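Local coordinates for TetR family transcriptional regulator (Chloroflexus aurantiacus, PDB 3NRG), which probably binds regulatory DNA and controls transcription as a TetR-family regulator, at residues D20-D30 with R107-D118. Residues are numbered along the deposited sequence; the frame is centred on the assembly and turned at random.
Sequences DVLLDEFAQND and RLAQIAYKALYD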
loop_
_atom_site.group_PDB
_atom_site.type_symbol
_atom_site.label_atom_id
_atom_site.label_comp_id
_atom_site.label_asym_id
_atom_site.label_seq_id
_atom_site.Cartn_x
_atom_site.Cartn_y
_atom_site.Cartn_z
ATOM N N ASP A 20 7.655 -8.588 12.967
ATOM C CA ASP A 20 8.757 -7.830 12.343
ATOM C C ASP A 20 9.557 -8.725 11.380
ATOM O O ASP A 20 9.925 -8.291 10.285
ATOM C CB ASP A 20 9.687 -7.245 13.429
ATOM C CG ASP A 20 10.878 -6.473 12.886
ATOM O OD1 ASP A 20 10.728 -5.263 12.622
ATOM O OD2 ASP A 20 11.970 -7.070 12.771
ATOM N N VAL A 21 9.813 -9.990 11.794
ATOM C CA VAL A 21 10.551 -10.968 10.983
ATOM C C VAL A 21 9.697 -11.399 9.777
ATOM O O VAL A 21 10.207 -11.450 8.653
ATOM C CB VAL A 21 11.025 -12.184 11.838
ATOM C CG1 VAL A 21 11.560 -13.319 10.956
ATOM C CG2 VAL A 21 12.076 -11.751 12.857
ATOM N N LEU A 22 8.381 -11.658 10.007
ATOM C CA LEU A 22 7.439 -12.042 8.944
ATOM C C LEU A 22 7.284 -10.930 7.901
ATOM O O LEU A 22 7.208 -11.223 6.706
ATOM C CB LEU A 22 6.060 -12.416 9.530
ATOM C CG LEU A 22 6.005 -13.681 10.397
ATOM C CD1 LEU A 22 4.683 -13.789 11.109
ATOM C CD2 LEU A 22 6.258 -14.925 9.580
ATOM N N LEU A 23 7.253 -9.652 8.349
ATOM C CA LEU A 23 7.140 -8.510 7.435
ATOM C C LEU A 23 8.369 -8.411 6.529
ATOM O O LEU A 23 8.217 -8.324 5.312
ATOM C CB LEU A 23 6.924 -7.189 8.207
ATOM C CG LEU A 23 5.543 -6.993 8.827
ATOM C CD1 LEU A 23 5.519 -5.780 9.722
ATOM C CD2 LEU A 23 4.479 -6.877 7.767
ATOM N N ASP A 24 9.585 -8.497 7.118
ATOM C CA ASP A 24 10.840 -8.455 6.363
ATOM C C ASP A 24 10.917 -9.576 5.325
ATOM O O ASP A 24 11.190 -9.302 4.162
ATOM C CB ASP A 24 12.055 -8.517 7.310
ATOM C CG ASP A 24 12.413 -7.196 7.965
ATOM O OD1 ASP A 24 12.272 -6.144 7.298
ATOM O OD2 ASP A 24 12.940 -7.221 9.099
ATOM N N GLU A 25 10.620 -10.831 5.737
ATOM C CA GLU A 25 10.665 -12.009 4.863
ATOM C C GLU A 25 9.690 -11.916 3.670
ATOM O O GLU A 25 10.077 -12.219 2.541
ATOM C CB GLU A 25 10.417 -13.299 5.682
ATOM C CG GLU A 25 10.564 -14.592 4.887
ATOM C CD GLU A 25 11.972 -14.971 4.457
ATOM O OE1 GLU A 25 12.944 -14.398 5.003
ATOM O OE2 GLU A 25 12.102 -15.880 3.603
ATOM N N PHE A 26 8.436 -11.516 3.921
ATOM C CA PHE A 26 7.431 -11.416 2.863
ATOM C C PHE A 26 7.596 -10.173 1.958
ATOM O O PHE A 26 7.126 -10.187 0.819
ATOM C CB PHE A 26 6.007 -11.516 3.430
ATOM C CG PHE A 26 5.545 -12.935 3.676
ATOM C CD1 PHE A 26 5.619 -13.498 4.946
ATOM C CD2 PHE A 26 5.038 -13.710 2.640
ATOM C CE1 PHE A 26 5.174 -14.802 5.179
ATOM C CE2 PHE A 26 4.620 -15.025 2.869
ATOM C CZ PHE A 26 4.683 -15.558 4.139
ATOM N N ALA A 27 8.283 -9.121 2.446
ATOM C CA ALA A 27 8.519 -7.917 1.645
ATOM C C ALA A 27 9.806 -8.030 0.811
ATOM O O ALA A 27 9.853 -7.526 -0.317
ATOM C CB ALA A 27 8.584 -6.693 2.542
ATOM N N GLN A 28 10.848 -8.691 1.367
ATOM C CA GLN A 28 12.147 -8.852 0.699
ATOM C C GLN A 28 12.167 -10.019 -0.302
ATOM O O GLN A 28 13.083 -10.096 -1.127
ATOM C CB GLN A 28 13.272 -9.025 1.732
ATOM C CG GLN A 28 13.552 -7.775 2.566
ATOM C CD GLN A 28 14.479 -8.052 3.739
ATOM O OE1 GLN A 28 15.182 -9.074 3.798
ATOM N NE2 GLN A 28 14.511 -7.136 4.692
ATOM N N ASN A 29 11.182 -10.940 -0.216
ATOM C CA ASN A 29 11.147 -12.126 -1.078
ATOM C C ASN A 29 9.770 -12.364 -1.696
ATOM O O ASN A 29 8.750 -11.985 -1.111
ATOM C CB ASN A 29 11.575 -13.381 -0.285
ATOM C CG ASN A 29 12.948 -13.296 0.317
ATOM O OD1 ASN A 29 13.958 -13.550 -0.344
ATOM N ND2 ASN A 29 13.014 -12.969 1.597
ATOM N N ASP A 30 9.745 -13.036 -2.872
ATOM C CA ASP A 30 8.509 -13.437 -3.556
ATOM C C ASP A 30 7.854 -14.564 -2.755
ATOM O O ASP A 30 8.560 -15.317 -2.082
ATOM C CB ASP A 30 8.828 -13.915 -4.998
ATOM C CG ASP A 30 7.665 -14.584 -5.722
ATOM O OD1 ASP A 30 6.652 -13.903 -5.971
ATOM O OD2 ASP A 30 7.776 -15.789 -6.034
ATOM N N ARG A 107 7.058 -2.072 4.742
ATOM C CA ARG A 107 6.997 -3.522 4.551
ATOM C C ARG A 107 5.584 -3.992 4.233
ATOM O O ARG A 107 5.400 -4.756 3.288
ATOM C CB ARG A 107 7.599 -4.265 5.753
ATOM C CG ARG A 107 9.056 -3.874 6.008
ATOM C CD ARG A 107 9.603 -4.453 7.290
ATOM N NE ARG A 107 8.871 -3.992 8.467
ATOM C CZ ARG A 107 9.113 -4.419 9.702
ATOM N NH1 ARG A 107 10.082 -5.297 9.930
ATOM N NH2 ARG A 107 8.391 -3.969 10.719
ATOM N N LEU A 108 4.576 -3.467 4.950
ATOM C CA LEU A 108 3.168 -3.787 4.671
ATOM C C LEU A 108 2.788 -3.338 3.265
ATOM O O LEU A 108 2.148 -4.093 2.524
ATOM C CB LEU A 108 2.234 -3.122 5.708
ATOM C CG LEU A 108 2.098 -3.847 7.057
ATOM C CD1 LEU A 108 1.415 -2.964 8.077
ATOM C CD2 LEU A 108 1.335 -5.160 6.903
ATOM N N ALA A 109 3.230 -2.114 2.883
ATOM C CA ALA A 109 2.975 -1.536 1.561
ATOM C C ALA A 109 3.627 -2.355 0.455
ATOM O O ALA A 109 3.011 -2.555 -0.597
ATOM C CB ALA A 109 3.478 -0.105 1.512
ATOM N N GLN A 110 4.874 -2.841 0.693
ATOM C CA GLN A 110 5.622 -3.643 -0.280
ATOM C C GLN A 110 4.954 -5.007 -0.505
ATOM O O GLN A 110 4.877 -5.471 -1.646
ATOM C CB GLN A 110 7.096 -3.797 0.158
ATOM C CG GLN A 110 7.998 -4.550 -0.845
ATOM C CD GLN A 110 8.100 -3.887 -2.211
ATOM O OE1 GLN A 110 8.163 -4.559 -3.241
ATOM N NE2 GLN A 110 8.160 -2.555 -2.246
ATOM N N ILE A 111 4.425 -5.624 0.577
ATOM C CA ILE A 111 3.706 -6.904 0.488
ATOM C C ILE A 111 2.407 -6.725 -0.344
ATOM O O ILE A 111 2.126 -7.533 -1.233
ATOM C CB ILE A 111 3.433 -7.492 1.912
ATOM C CG1 ILE A 111 4.762 -7.865 2.617
ATOM C CG2 ILE A 111 2.484 -8.702 1.843
ATOM C CD1 ILE A 111 4.661 -8.002 4.149
ATOM N N ALA A 112 1.665 -5.630 -0.093
ATOM C CA ALA A 112 0.438 -5.306 -0.831
ATOM C C ALA A 112 0.746 -4.953 -2.299
ATOM O O ALA A 112 -0.045 -5.276 -3.190
ATOM C CB ALA A 112 -0.289 -4.154 -0.152
ATOM N N TYR A 113 1.910 -4.302 -2.544
ATOM C CA TYR A 113 2.353 -3.922 -3.886
ATOM C C TYR A 113 2.703 -5.155 -4.721
ATOM O O TYR A 113 2.339 -5.213 -5.901
ATOM C CB TYR A 113 3.554 -2.961 -3.804
ATOM C CG TYR A 113 4.119 -2.556 -5.153
ATOM C CD1 TYR A 113 3.506 -1.572 -5.922
ATOM C CD2 TYR A 113 5.317 -3.095 -5.620
ATOM C CE1 TYR A 113 4.030 -1.187 -7.158
ATOM C CE2 TYR A 113 5.854 -2.713 -6.850
ATOM C CZ TYR A 113 5.209 -1.756 -7.614
ATOM O OH TYR A 113 5.739 -1.374 -8.821
ATOM N N LYS A 114 3.420 -6.147 -4.110
ATOM C CA LYS A 114 3.809 -7.371 -4.813
ATOM C C LYS A 114 2.585 -8.216 -5.196
ATOM O O LYS A 114 2.608 -8.892 -6.219
ATOM C CB LYS A 114 4.799 -8.198 -3.974
ATOM C CG LYS A 114 6.239 -7.695 -4.035
ATOM C CD LYS A 114 7.199 -8.691 -3.384
ATOM C CE LYS A 114 8.642 -8.342 -3.641
ATOM N NZ LYS A 114 9.556 -9.392 -3.144
ATOM N N ALA A 115 1.494 -8.143 -4.387
ATOM C CA ALA A 115 0.250 -8.889 -4.639
ATOM C C ALA A 115 -0.405 -8.497 -5.979
ATOM O O ALA A 115 -1.173 -9.282 -6.539
ATOM C CB ALA A 115 -0.731 -8.670 -3.494
ATOM N N LEU A 116 -0.091 -7.282 -6.490
ATOM C CA LEU A 116 -0.605 -6.790 -7.772
ATOM C C LEU A 116 -0.008 -7.550 -8.968
ATOM O O LEU A 116 -0.631 -7.598 -10.031
ATOM C CB LEU A 116 -0.294 -5.293 -7.936
ATOM C CG LEU A 116 -1.013 -4.328 -7.005
ATOM C CD1 LEU A 116 -0.330 -2.987 -7.004
ATOM C CD2 LEU A 116 -2.478 -4.185 -7.379
ATOM N N TYR A 117 1.219 -8.093 -8.813
ATOM C CA TYR A 117 1.941 -8.728 -9.916
ATOM C C TYR A 117 2.239 -10.212 -9.683
ATOM O O TYR A 117 2.116 -11.014 -10.612
ATOM C CB TYR A 117 3.250 -7.955 -10.218
ATOM C CG TYR A 117 3.063 -6.452 -10.317
ATOM C CD1 TYR A 117 2.541 -5.867 -11.468
ATOM C CD2 TYR A 117 3.399 -5.616 -9.256
ATOM C CE1 TYR A 117 2.334 -4.492 -11.551
ATOM C CE2 TYR A 117 3.203 -4.238 -9.330
ATOM C CZ TYR A 117 2.674 -3.679 -10.483
ATOM O OH TYR A 117 2.488 -2.323 -10.563
ATOM N N ASP A 118 2.669 -10.570 -8.465
ATOM C CA ASP A 118 3.074 -11.936 -8.136
ATOM C C ASP A 118 1.902 -12.917 -7.989
ATOM O O ASP A 118 0.801 -12.516 -7.603
ATOM C CB ASP A 118 3.963 -11.948 -6.873
ATOM C CG ASP A 118 5.293 -11.205 -7.029
ATOM O OD1 ASP A 118 5.571 -10.700 -8.149
ATOM O OD2 ASP A 118 6.051 -11.128 -6.034
#
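Arg107 reaches from helix 106-114 across helix 12-28, in the TetR-type DNA-binding region, and settles as a knob among Asp20, Leu23, Asp24 and Ala27. The contact thus joins the helix-turn-helix domain to the C-terminal domain, a junction that in ligand-responsive TetR relatives links ligand binding to the DNA-binding part. Here the axes of segments 20-28 and 107-114 approach to 8.4 Å, their N-to-C directions 38° apart.

A long side chain ending in a flat, charged group suits this place because the face of that group can lie on apolar carbons while its N-H edge meets carboxylates. Bent at chi3 (-61°), the arginine chain turns its guanidinium along helix 12-28, one face lying over Leu23 CB and CD1 while the carboxylates of Asp20 and Asp24 stand at its edge. Arg107 NH1 donates to Asp20 OD1 at 2.8 Å, approaching from above the carboxylate plane, and NH2 adds a weak bond to the same oxygen. Asp24 completes the salt-bridge network, its OD1 3.5 Å from Arg107 NH1. A leucine in place of Arg107 would probably leave these two acidic groups without their shared positive partner.

Beyond the arginine the interface turns apolar. Leu23 splits its branches: CD1 stays with the guanidinium, whereas CD2 meets Leu108 CD2 at 3.7 Å and Ile111 CD1. Ile111, which also packs on Ile65 of helix 57-78, lays CG1 against the backbone between Phe26 and Ala27. The small methyl of Ala27 lets the helices close in, Ala27 CA lying 5.1 Å from Ile111 CA.

Near the C-terminal part of helix 12-28 a lysine suits the backbone carbonyls, whose partial negative charge would probably attract its ammonium: extended beyond CG, Lys114 carries NZ to Ala27 O, a weak hydrogen bond of 3.4 Å.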